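Local coordinates for protein Cow rumen GH26 endo-mannanase (Metagenome, PDB 6UEH) that probably hydrolyses internal beta-1,4-mannosidic linkages of mannans such as galactomannan, as a family 26 endo-mannanase that also carries an accessory beta-sandwich domain, at residues A[144-149]-A[379-384]; A[219-224]-A[297-302]; A[288-293]-A[350-355]. All blocks are in the same frame, centred on the assembly; numbering follows the deposited sequence.

Interaction 1. Residues A[144-149]-A[379-384]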
loop_
_atom_site.group_PDB
_atom_site.type_symbol
_atom_site.label_atom_id
_atom_site.label_comp_id
_atom_site.label_asym_id
_atom_site.label_seq_id
_atom_site.Cartn_x
_atom_site.Cartn_y
_atom_site.Cartn_z
ATOM N N LYS A 144 -3.346 8.350 17.485
ATOM C CA LYS A 144 -3.882 7.622 18.630
ATOM C C LYS A 144 -4.261 6.218 18.177
ATOM O O LYS A 144 -4.972 6.053 17.187
ATOM C CB LYS A 144 -5.093 8.338 19.231
ATOM C CG LYS A 144 -5.543 7.767 20.573
ATOM C CD LYS A 144 -6.806 8.452 21.077
ATOM C CE LYS A 144 -7.106 8.084 22.527
ATOM N NZ LYS A 144 -7.311 6.619 22.729
ATOM N N LEU A 145 -3.774 5.210 18.891
ATOM C CA LEU A 145 -4.026 3.826 18.506
ATOM C C LEU A 145 -5.494 3.454 18.695
ATOM O O LEU A 145 -6.192 4.038 19.523
ATOM C CB LEU A 145 -3.121 2.883 19.302
ATOM C CG LEU A 145 -1.656 2.916 18.859
ATOM C CD1 LEU A 145 -0.771 2.126 19.812
ATOM C CD2 LEU A 145 -1.523 2.391 17.433
ATOM N N SER A 146 -5.958 2.485 17.912
ATOM C CA SER A 146 -7.360 2.077 17.946
ATOM C C SER A 146 -7.714 1.360 19.244
ATOM O O SER A 146 -8.858 1.415 19.697
ATOM C CB SER A 146 -7.683 1.178 16.749
ATOM O OG SER A 146 -6.854 0.029 16.737
ATOM N N ASP A 147 -6.736 0.678 19.831
ATOM C CA ASP A 147 -6.920 0.018 21.121
ATOM C C ASP A 147 -6.821 1.048 22.242
ATOM O O ASP A 147 -5.757 1.628 22.460
ATOM C CB ASP A 147 -5.879 -1.093 21.317
ATOM C CG ASP A 147 -6.177 -1.989 22.516
ATOM O OD1 ASP A 147 -6.917 -1.574 23.434
ATOM O OD2 ASP A 147 -5.651 -3.122 22.543
ATOM N N PRO A 148 -7.931 1.270 22.963
ATOM C CA PRO A 148 -7.965 2.244 24.059
ATOM C C PRO A 148 -6.992 1.884 25.177
ATOM O O PRO A 148 -6.573 2.761 25.933
ATOM C CB PRO A 148 -9.414 2.170 24.560
ATOM C CG PRO A 148 -10.183 1.539 23.448
ATOM C CD PRO A 148 -9.230 0.600 22.783
ATOM N N LYS A 149 -6.641 0.605 25.272
ATOM C CA LYS A 149 -5.755 0.127 26.327
ATOM C C LYS A 149 -4.325 -0.076 25.838
ATOM O O LYS A 149 -3.532 -0.737 26.507
ATOM C CB LYS A 149 -6.281 -1.186 26.912
ATOM C CG LYS A 149 -7.624 -1.074 27.612
ATOM C CD LYS A 149 -8.082 -2.433 28.113
ATOM C CE LYS A 149 -9.420 -2.346 28.825
ATOM N NZ LYS A 149 -9.904 -3.694 29.242
ATOM N N TYR A 379 -10.475 -0.655 13.922
ATOM C CA TYR A 379 -9.834 -1.970 13.974
ATOM C C TYR A 379 -8.444 -2.007 13.334
ATOM O O TYR A 379 -7.796 -3.054 13.322
ATOM C CB TYR A 379 -10.716 -3.017 13.291
ATOM C CG TYR A 379 -11.879 -3.498 14.127
ATOM C CD1 TYR A 379 -11.705 -4.482 15.092
ATOM C CD2 TYR A 379 -13.153 -2.982 13.942
ATOM C CE1 TYR A 379 -12.766 -4.929 15.857
ATOM C CE2 TYR A 379 -14.222 -3.421 14.704
ATOM C CZ TYR A 379 -14.022 -4.395 15.659
ATOM O OH TYR A 379 -15.079 -4.839 16.419
ATOM N N VAL A 380 -8.000 -0.877 12.791
ATOM C CA VAL A 380 -6.745 -0.815 12.040
ATOM C C VAL A 380 -5.928 0.421 12.440
ATOM O O VAL A 380 -6.491 1.499 12.635
ATOM C CB VAL A 380 -7.007 -0.794 10.508
ATOM C CG1 VAL A 380 -5.700 -0.742 9.730
ATOM C CG2 VAL A 380 -7.829 -2.010 10.081
ATOM N N ASP A 381 -4.611 0.264 12.563
ATOM C CA ASP A 381 -3.735 1.366 12.967
ATOM C C ASP A 381 -2.809 1.835 11.851
ATOM O O ASP A 381 -2.166 2.878 11.967
ATOM C CB ASP A 381 -2.886 0.958 14.171
ATOM C CG ASP A 381 -3.720 0.559 15.365
ATOM O OD1 ASP A 381 -4.728 1.243 15.639
ATOM O OD2 ASP A 381 -3.369 -0.441 16.025
ATOM N N MET A 382 -2.729 1.057 10.779
ATOM C CA MET A 382 -1.786 1.336 9.702
ATOM C C MET A 382 -2.185 0.564 8.452
ATOM O O MET A 382 -2.684 -0.556 8.546
ATOM C CB MET A 382 -0.362 0.964 10.130
ATOM C CG MET A 382 0.720 1.246 9.095
ATOM S SD MET A 382 2.363 0.695 9.625
ATOM C CE MET A 382 2.557 1.616 11.153
ATOM N N ILE A 383 -1.970 1.164 7.286
ATOM C CA ILE A 383 -2.231 0.487 6.023
ATOM C C ILE A 383 -0.925 0.066 5.364
ATOM O O ILE A 383 -0.023 0.880 5.179
ATOM C CB ILE A 383 -3.021 1.378 5.042
ATOM C CG1 ILE A 383 -4.330 1.846 5.677
ATOM C CG2 ILE A 383 -3.291 0.629 3.743
ATOM C CD1 ILE A 383 -5.265 0.721 6.037
ATOM N N GLY A 384 -0.824 -1.210 5.008
ATOM C CA GLY A 384 0.353 -1.703 4.321
ATOM C C GLY A 384 0.070 -1.987 2.861
ATOM O O GLY A 384 -1.029 -2.408 2.507
HETATM O O HOH W 1 -4.206 -0.206 18.751
#
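S146 and D381 make a buried, polar side-chain-to-loop contact at the N-terminal side of the (beta/alpha)8 barrel, where the chain running toward helix 152-164 passes the start of strand 382-387. D381 sits just before that strand and directs its carboxylate at the loop. Its OD1 takes two hydrogen bonds from one residue: S146 N donates to D381 OD1 at 2.9 Å, with an angle of 157° at the hydrogen, and S146 OG donates to D381 OD1 at 2.7 Å. Both donors come in on the syn side of that oxygen but from opposite faces of the carboxylate plane, each tilted nearly 30° out of it. The serine can do this because its OG lies between the backbone N and the carbonyl carbon (chi1 58°), which brings hydroxyl and amide to the same acceptor. L145 adds an apolar neighbour: its side chain crosses that of D381 at about a right angle, with L145 CD2 3.5 Å from D381 CG. The other carboxylate oxygen is held as well. A water donates to D381 OD2 at 2.9 Å and accepts from D147 N, while W359 N, on the adjacent strand 357-362, donates to D381 OD2. Y345 of helix 334-351 is hydrogen-bonded to S146 OG. With donors on both oxygens, the carboxylate is fixed in rotation, and so many N-H and O-H groups around it would probably stabilise its charged form although the residue is buried.

Interaction 2. Residues A[219-224]-A[297-302]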
loop_
_atom_site.group_PDB
_atom_site.type_symbol
_atom_site.label_atom_id
_atom_site.label_comp_id
_atom_site.label_asym_id
_atom_site.label_seq_id
_atom_site.Cartn_x
_atom_site.Cartn_y
_atom_site.Cartn_z
ATOM N N GLN A 219 12.768 -19.518 17.483
ATOM C CA GLN A 219 13.393 -18.428 18.238
ATOM C C GLN A 219 13.069 -17.032 17.702
ATOM O O GLN A 219 13.830 -16.088 17.923
ATOM C CB GLN A 219 14.914 -18.621 18.279
ATOM C CG GLN A 219 15.368 -19.808 19.114
ATOM C CD GLN A 219 15.367 -19.507 20.600
ATOM O OE1 GLN A 219 15.939 -18.513 21.043
ATOM N NE2 GLN A 219 14.716 -20.363 21.379
ATOM N N THR A 220 11.940 -16.902 17.011
ATOM C CA THR A 220 11.509 -15.605 16.492
ATOM C C THR A 220 11.320 -14.592 17.621
ATOM O O THR A 220 11.812 -13.469 17.539
ATOM C CB THR A 220 10.196 -15.720 15.687
ATOM O OG1 THR A 220 10.454 -16.365 14.433
ATOM C CG2 THR A 220 9.601 -14.341 15.420
ATOM N N THR A 221 10.619 -15.004 18.674
ATOM C CA THR A 221 10.322 -14.127 19.803
ATOM C C THR A 221 11.591 -13.572 20.445
ATOM O O THR A 221 11.663 -12.386 20.766
ATOM C CB THR A 221 9.485 -14.861 20.868
ATOM O OG1 THR A 221 8.277 -15.346 20.268
ATOM C CG2 THR A 221 9.134 -13.926 22.021
ATOM N N GLU A 222 12.596 -14.426 20.616
ATOM C CA GLU A 222 13.878 -13.984 21.153
ATOM C C GLU A 222 14.544 -12.963 20.230
ATOM O O GLU A 222 15.086 -11.963 20.697
ATOM C CB GLU A 222 14.810 -15.175 21.379
ATOM C CG GLU A 222 14.467 -16.024 22.599
ATOM C CD GLU A 222 13.323 -16.995 22.354
ATOM O OE1 GLU A 222 12.779 -17.019 21.230
ATOM O OE2 GLU A 222 12.970 -17.744 23.293
ATOM N N ARG A 223 14.500 -13.207 18.923
ATOM C CA ARG A 223 15.121 -12.285 17.974
ATOM C C ARG A 223 14.379 -10.951 17.918
ATOM O O ARG A 223 14.991 -9.911 17.693
ATOM C CB ARG A 223 15.200 -12.909 16.577
ATOM C CG ARG A 223 16.256 -14.006 16.454
ATOM C CD ARG A 223 16.479 -14.432 15.005
ATOM N NE ARG A 223 15.246 -14.899 14.377
ATOM C CZ ARG A 223 14.753 -16.125 14.518
ATOM N NH1 ARG A 223 15.383 -17.014 15.274
ATOM N NH2 ARG A 223 13.622 -16.459 13.911
ATOM N N VAL A 224 13.066 -10.980 18.130
ATOM C CA VAL A 224 12.291 -9.743 18.195
ATOM C C VAL A 224 12.724 -8.921 19.406
ATOM O O VAL A 224 12.948 -7.713 19.306
ATOM C CB VAL A 224 10.776 -10.013 18.274
ATOM C CG1 VAL A 224 10.017 -8.719 18.530
ATOM C CG2 VAL A 224 10.285 -10.677 16.997
ATOM N N GLN A 297 2.304 -12.404 24.108
ATOM C CA GLN A 297 2.258 -12.091 25.531
ATOM C C GLN A 297 3.664 -11.956 26.101
ATOM O O GLN A 297 3.921 -11.094 26.940
ATOM C CB GLN A 297 1.478 -13.163 26.297
ATOM C CG GLN A 297 1.382 -12.901 27.793
ATOM C CD GLN A 297 0.581 -11.654 28.116
ATOM O OE1 GLN A 297 -0.543 -11.487 27.642
ATOM N NE2 GLN A 297 1.159 -10.767 28.924
ATOM N N ARG A 298 4.570 -12.815 25.643
ATOM C CA ARG A 298 5.971 -12.740 26.050
ATOM C C ARG A 298 6.547 -11.371 25.678
ATOM O O ARG A 298 7.261 -10.750 26.467
ATOM C CB ARG A 298 6.788 -13.858 25.398
ATOM C CG ARG A 298 6.356 -15.270 25.772
ATOM C CD ARG A 298 7.141 -16.296 24.970
ATOM N NE ARG A 298 8.563 -16.258 25.297
ATOM C CZ ARG A 298 9.525 -16.694 24.493
ATOM N NH1 ARG A 298 9.218 -17.187 23.304
ATOM N NH2 ARG A 298 10.794 -16.632 24.872
ATOM N N LEU A 299 6.216 -10.906 24.476
ATOM C CA LEU A 299 6.625 -9.577 24.029
ATOM C C LEU A 299 6.040 -8.510 24.943
ATOM O O LEU A 299 6.749 -7.605 25.376
ATOM C CB LEU A 299 6.194 -9.324 22.581
ATOM C CG LEU A 299 6.859 -10.186 21.508
ATOM C CD1 LEU A 299 6.402 -9.754 20.120
ATOM C CD2 LEU A 299 8.371 -10.114 21.627
ATOM N N GLN A 300 4.748 -8.622 25.241
ATOM C CA GLN A 300 4.094 -7.650 26.114
ATOM C C GLN A 300 4.708 -7.677 27.512
ATOM O O GLN A 300 4.901 -6.627 28.131
ATOM C CB GLN A 300 2.585 -7.905 26.190
ATOM C CG GLN A 300 1.847 -6.907 27.080
ATOM C CD GLN A 300 0.351 -6.857 26.811
ATOM O OE1 GLN A 300 -0.113 -6.098 25.960
ATOM N NE2 GLN A 300 -0.412 -7.663 27.544
ATOM N N ASP A 301 5.025 -8.875 27.997
ATOM C CA ASP A 301 5.680 -9.034 29.293
ATOM C C ASP A 301 6.997 -8.272 29.359
ATOM O O ASP A 301 7.336 -7.688 30.388
ATOM C CB ASP A 301 5.937 -10.514 29.596
ATOM C CG ASP A 301 4.679 -11.263 29.982
ATOM O OD1 ASP A 301 3.705 -10.616 30.419
ATOM O OD2 ASP A 301 4.672 -12.507 29.863
ATOM N N GLU A 302 7.742 -8.290 28.259
ATOM C CA GLU A 302 9.038 -7.625 28.201
ATOM C C GLU A 302 8.918 -6.223 27.605
ATOM O O GLU A 302 9.916 -5.628 27.194
ATOM C CB GLU A 302 10.030 -8.462 27.390
ATOM C CG GLU A 302 10.165 -9.908 27.863
ATOM C CD GLU A 302 10.900 -10.043 29.186
ATOM O OE1 GLU A 302 11.540 -9.062 29.622
ATOM O OE2 GLU A 302 10.844 -11.139 29.788
HETATM O O HOH W 2 10.570 -18.606 21.020
#
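The guanidinium of R298 meets T221 with a face and E222 with its edge. T221 CG2 sits over the face, offset toward the rim, 3.7 Å from R298 CZ; T221 OG1 lies beside the backbone N, anti to the carbonyl carbon, which leaves CG2 anti to the backbone N and over the guanidinium. At the edge, R298 NH2 donates to E222 OE2 in a salt bridge of 2.9 Å that is almost straight, 172° at the hydrogen. The acceptor lies practically in the guanidinium plane, yet the arginine approaches OE2 from well above the carboxylate plane, and the two planes are turned 63° apart. This is therefore a single-point bridge rather than a paired, coplanar one. E222 CB leads away from the partner helix, and the bend of its chain at chi2 helps bring the carboxylate back. A water closes a second link, donating to E222 OE1 and accepting from R298 NH1, so both carboxylate oxygens are tied to the arginine.

The helices concerned, 220-230 and 280-301, follow barrel strands 202-206 and 234-238 and pack as neighbours on the outside of the (beta/alpha)8 barrel. The axes of 220-224 and 297-301 run roughly parallel, crossing at -27° and coming within 10.4 Å. Deeper in this interface the contact turns apolar. L299 CD2 is 3.8 Å from V224 CG1 and 3.9 Å from T221 CG2, with the leucine and valine side chains at about a right angle; V224 also touches F205 on the barrel strand. One turn back along the arginine's helix, Q295 OE1 is hydrogen-bonded to both T221 OG1 and R298 NH1, which positions the guanidinium from a second direction.

Interaction 3. Residues A[288-293]-A[350-355]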
loop_
_atom_site.group_PDB
_atom_site.type_symbol
_atom_site.label_atom_id
_atom_site.label_comp_id
_atom_site.label_asym_id
_atom_site.label_seq_id
_atom_site.Cartn_x
_atom_site.Cartn_y
_atom_site.Cartn_z
ATOM N N ALA A 288 -4.694 -21.952 16.983
ATOM C CA ALA A 288 -3.635 -21.190 16.329
ATOM C C ALA A 288 -3.497 -19.801 16.950
ATOM O O ALA A 288 -2.387 -19.313 17.165
ATOM C CB ALA A 288 -3.903 -21.082 14.835
ATOM N N ILE A 289 -4.631 -19.170 17.237
ATOM C CA ILE A 289 -4.630 -17.865 17.890
ATOM C C ILE A 289 -4.009 -17.962 19.284
ATOM O O ILE A 289 -3.249 -17.084 19.696
ATOM C CB ILE A 289 -6.055 -17.286 17.987
ATOM C CG1 ILE A 289 -6.581 -16.939 16.594
ATOM C CG2 ILE A 289 -6.084 -16.046 18.869
ATOM C CD1 ILE A 289 -8.037 -16.521 16.583
ATOM N N LYS A 290 -4.326 -19.043 19.992
ATOM C CA LYS A 290 -3.792 -19.283 21.331
ATOM C C LYS A 290 -2.268 -19.359 21.319
ATOM O O LYS A 290 -1.600 -18.756 22.162
ATOM C CB LYS A 290 -4.374 -20.573 21.919
ATOM C CG LYS A 290 -3.881 -20.903 23.328
ATOM C CD LYS A 290 -4.358 -22.277 23.788
ATOM C CE LYS A 290 -3.774 -23.380 22.913
ATOM N NZ LYS A 290 -4.122 -24.752 23.394
ATOM N N MET A 291 -1.721 -20.102 20.362
ATOM C CA MET A 291 -0.275 -20.278 20.273
ATOM C C MET A 291 0.409 -18.983 19.851
ATOM O O MET A 291 1.513 -18.675 20.307
ATOM C CB MET A 291 0.070 -21.409 19.304
ATOM C CG MET A 291 -0.469 -22.758 19.749
ATOM S SD MET A 291 0.232 -24.147 18.842
ATOM C CE MET A 291 -0.591 -25.513 19.655
ATOM N N LEU A 292 -0.257 -18.223 18.987
ATOM C CA LEU A 292 0.217 -16.897 18.615
ATOM C C LEU A 292 0.220 -15.958 19.818
ATOM O O LEU A 292 1.215 -15.280 20.086
ATOM C CB LEU A 292 -0.649 -16.305 17.503
ATOM C CG LEU A 292 -0.392 -14.825 17.202
ATOM C CD1 LEU A 292 0.927 -14.641 16.455
ATOM C CD2 LEU A 292 -1.556 -14.216 16.430
ATOM N N ALA A 293 -0.900 -15.922 20.537
ATOM C CA ALA A 293 -1.060 -15.016 21.673
ATOM C C ALA A 293 -0.025 -15.302 22.751
ATOM O O ALA A 293 0.439 -14.390 23.439
ATOM C CB ALA A 293 -2.463 -15.124 22.247
ATOM N N ASN A 350 -9.174 -8.518 23.846
ATOM C CA ASN A 350 -10.092 -8.741 24.957
ATOM C C ASN A 350 -9.798 -10.021 25.733
ATOM O O ASN A 350 -9.539 -9.976 26.934
ATOM C CB ASN A 350 -11.537 -8.760 24.454
ATOM C CG ASN A 350 -11.977 -7.418 23.903
ATOM O OD1 ASN A 350 -11.662 -6.372 24.468
ATOM N ND2 ASN A 350 -12.705 -7.439 22.792
ATOM N N GLU A 351 -9.837 -11.157 25.046
ATOM C CA GLU A 351 -9.668 -12.444 25.710
ATOM C C GLU A 351 -8.230 -12.668 26.178
ATOM O O GLU A 351 -8.002 -13.229 27.251
ATOM C CB GLU A 351 -10.105 -13.580 24.781
ATOM C CG GLU A 351 -10.010 -14.963 25.402
ATOM C CD GLU A 351 -10.980 -15.948 24.778
ATOM O OE1 GLU A 351 -12.205 -15.747 24.928
ATOM O OE2 GLU A 351 -10.518 -16.917 24.138
ATOM N N TYR A 352 -7.261 -12.221 25.386
ATOM C CA TYR A 352 -5.856 -12.433 25.726
ATOM C C TYR A 352 -5.188 -11.178 26.286
ATOM O O TYR A 352 -4.009 -11.206 26.640
ATOM C CB TYR A 352 -5.089 -12.942 24.507
ATOM C CG TYR A 352 -5.432 -14.371 24.153
ATOM C CD1 TYR A 352 -4.897 -15.431 24.873
ATOM C CD2 TYR A 352 -6.303 -14.661 23.110
ATOM C CE1 TYR A 352 -5.213 -16.742 24.562
ATOM C CE2 TYR A 352 -6.625 -15.970 22.790
ATOM C CZ TYR A 352 -6.077 -17.005 23.519
ATOM O OH TYR A 352 -6.391 -18.309 23.205
ATOM N N ASP A 353 -5.952 -10.091 26.363
ATOM C CA ASP A 353 -5.508 -8.846 26.992
ATOM C C ASP A 353 -4.190 -8.329 26.406
ATOM O O ASP A 353 -3.330 -7.824 27.129
ATOM C CB ASP A 353 -5.372 -9.041 28.507
ATOM C CG ASP A 353 -5.483 -7.737 29.279
ATOM O OD1 ASP A 353 -6.131 -6.796 28.773
ATOM O OD2 ASP A 353 -4.928 -7.657 30.396
ATOM N N LEU A 354 -4.042 -8.459 25.093
ATOM C CA LEU A 354 -2.856 -7.969 24.400
ATOM C C LEU A 354 -3.095 -6.567 23.843
ATOM O O LEU A 354 -4.051 -6.338 23.105
ATOM C CB LEU A 354 -2.462 -8.933 23.281
ATOM C CG LEU A 354 -1.946 -10.295 23.751
ATOM C CD1 LEU A 354 -1.948 -11.304 22.614
ATOM C CD2 LEU A 354 -0.548 -10.146 24.326
ATOM N N HIS A 355 -2.223 -5.630 24.196
ATOM C CA HIS A 355 -2.424 -4.235 23.813
ATOM C C HIS A 355 -1.139 -3.581 23.316
ATOM O O HIS A 355 -1.074 -2.362 23.162
ATOM C CB HIS A 355 -2.989 -3.444 24.994
ATOM C CG HIS A 355 -4.200 -4.071 25.612
ATOM N ND1 HIS A 355 -5.436 -4.061 25.002
ATOM C CD2 HIS A 355 -4.362 -4.739 26.779
ATOM C CE1 HIS A 355 -6.308 -4.690 25.769
ATOM N NE2 HIS A 355 -5.681 -5.113 26.854
#
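A293 presses its methyl group onto the ring of Y352. The CB lies 3.7 Å from the ring centroid and only 17° off the ring normal, a CH-pi contact over the face, shifted a little toward the CG and CD1 side. The same methyl also meets L354, with A293 CB to L354 CD1 at 3.9 Å, so the tyrosine and the leucine two residues on share one alanine. Farther out along the ring, I289 CG2 comes obliquely to Y352 CE2 at 4.0 Å. The phenol oxygen reaches the helix backbone's flank: Y352 OH is 3.3 Å from K290 CB, in van der Waals contact with the foot of the lysine, whose amine leads away.

Y352 CG is anti to its own carbonyl carbon (chi1 -72°), which puts CG on the side of helix 280-301. Around this first shell, L348 of helix 334-351 packs on both I289 and A293, and L354 also touches L296, Q297 and Q300. The chain behind the ring turns at D353, which has positive phi (54°), before continuing toward strand 357-362. There H355 NE2 donates to D353 OD1 at 2.6 Å. The contact across the segments is apolar packing of helix 280-301 against the end of the next outer helix, 334-351, and the turn after it, in the (beta/alpha)8 barrel.

How the interactions relate
Interaction 1 closes the longest loop: it joins 144-149, ahead of helix 152-164, to 379-384, where strand 382-387 begins. Interactions 2 and 3 both nest inside it. From 219-224 the chain runs on to helix 280-301, whose 288-293 part comes before 297-302, and then to 350-355, so the loops of interactions 2 and 3 cross. Helix 280-301 serves both, packing against helix 220-230 in one and the end of helix 334-351 in the other. Q300 bonds to the backbone of D353 and H355, joining interactions 2 and 3, while D147 OD2 bonds to H355 ND1, joining interactions 1 and 3. Three outer helices are thus tied in series, and the loop before helix 152-164 to strand 382-387.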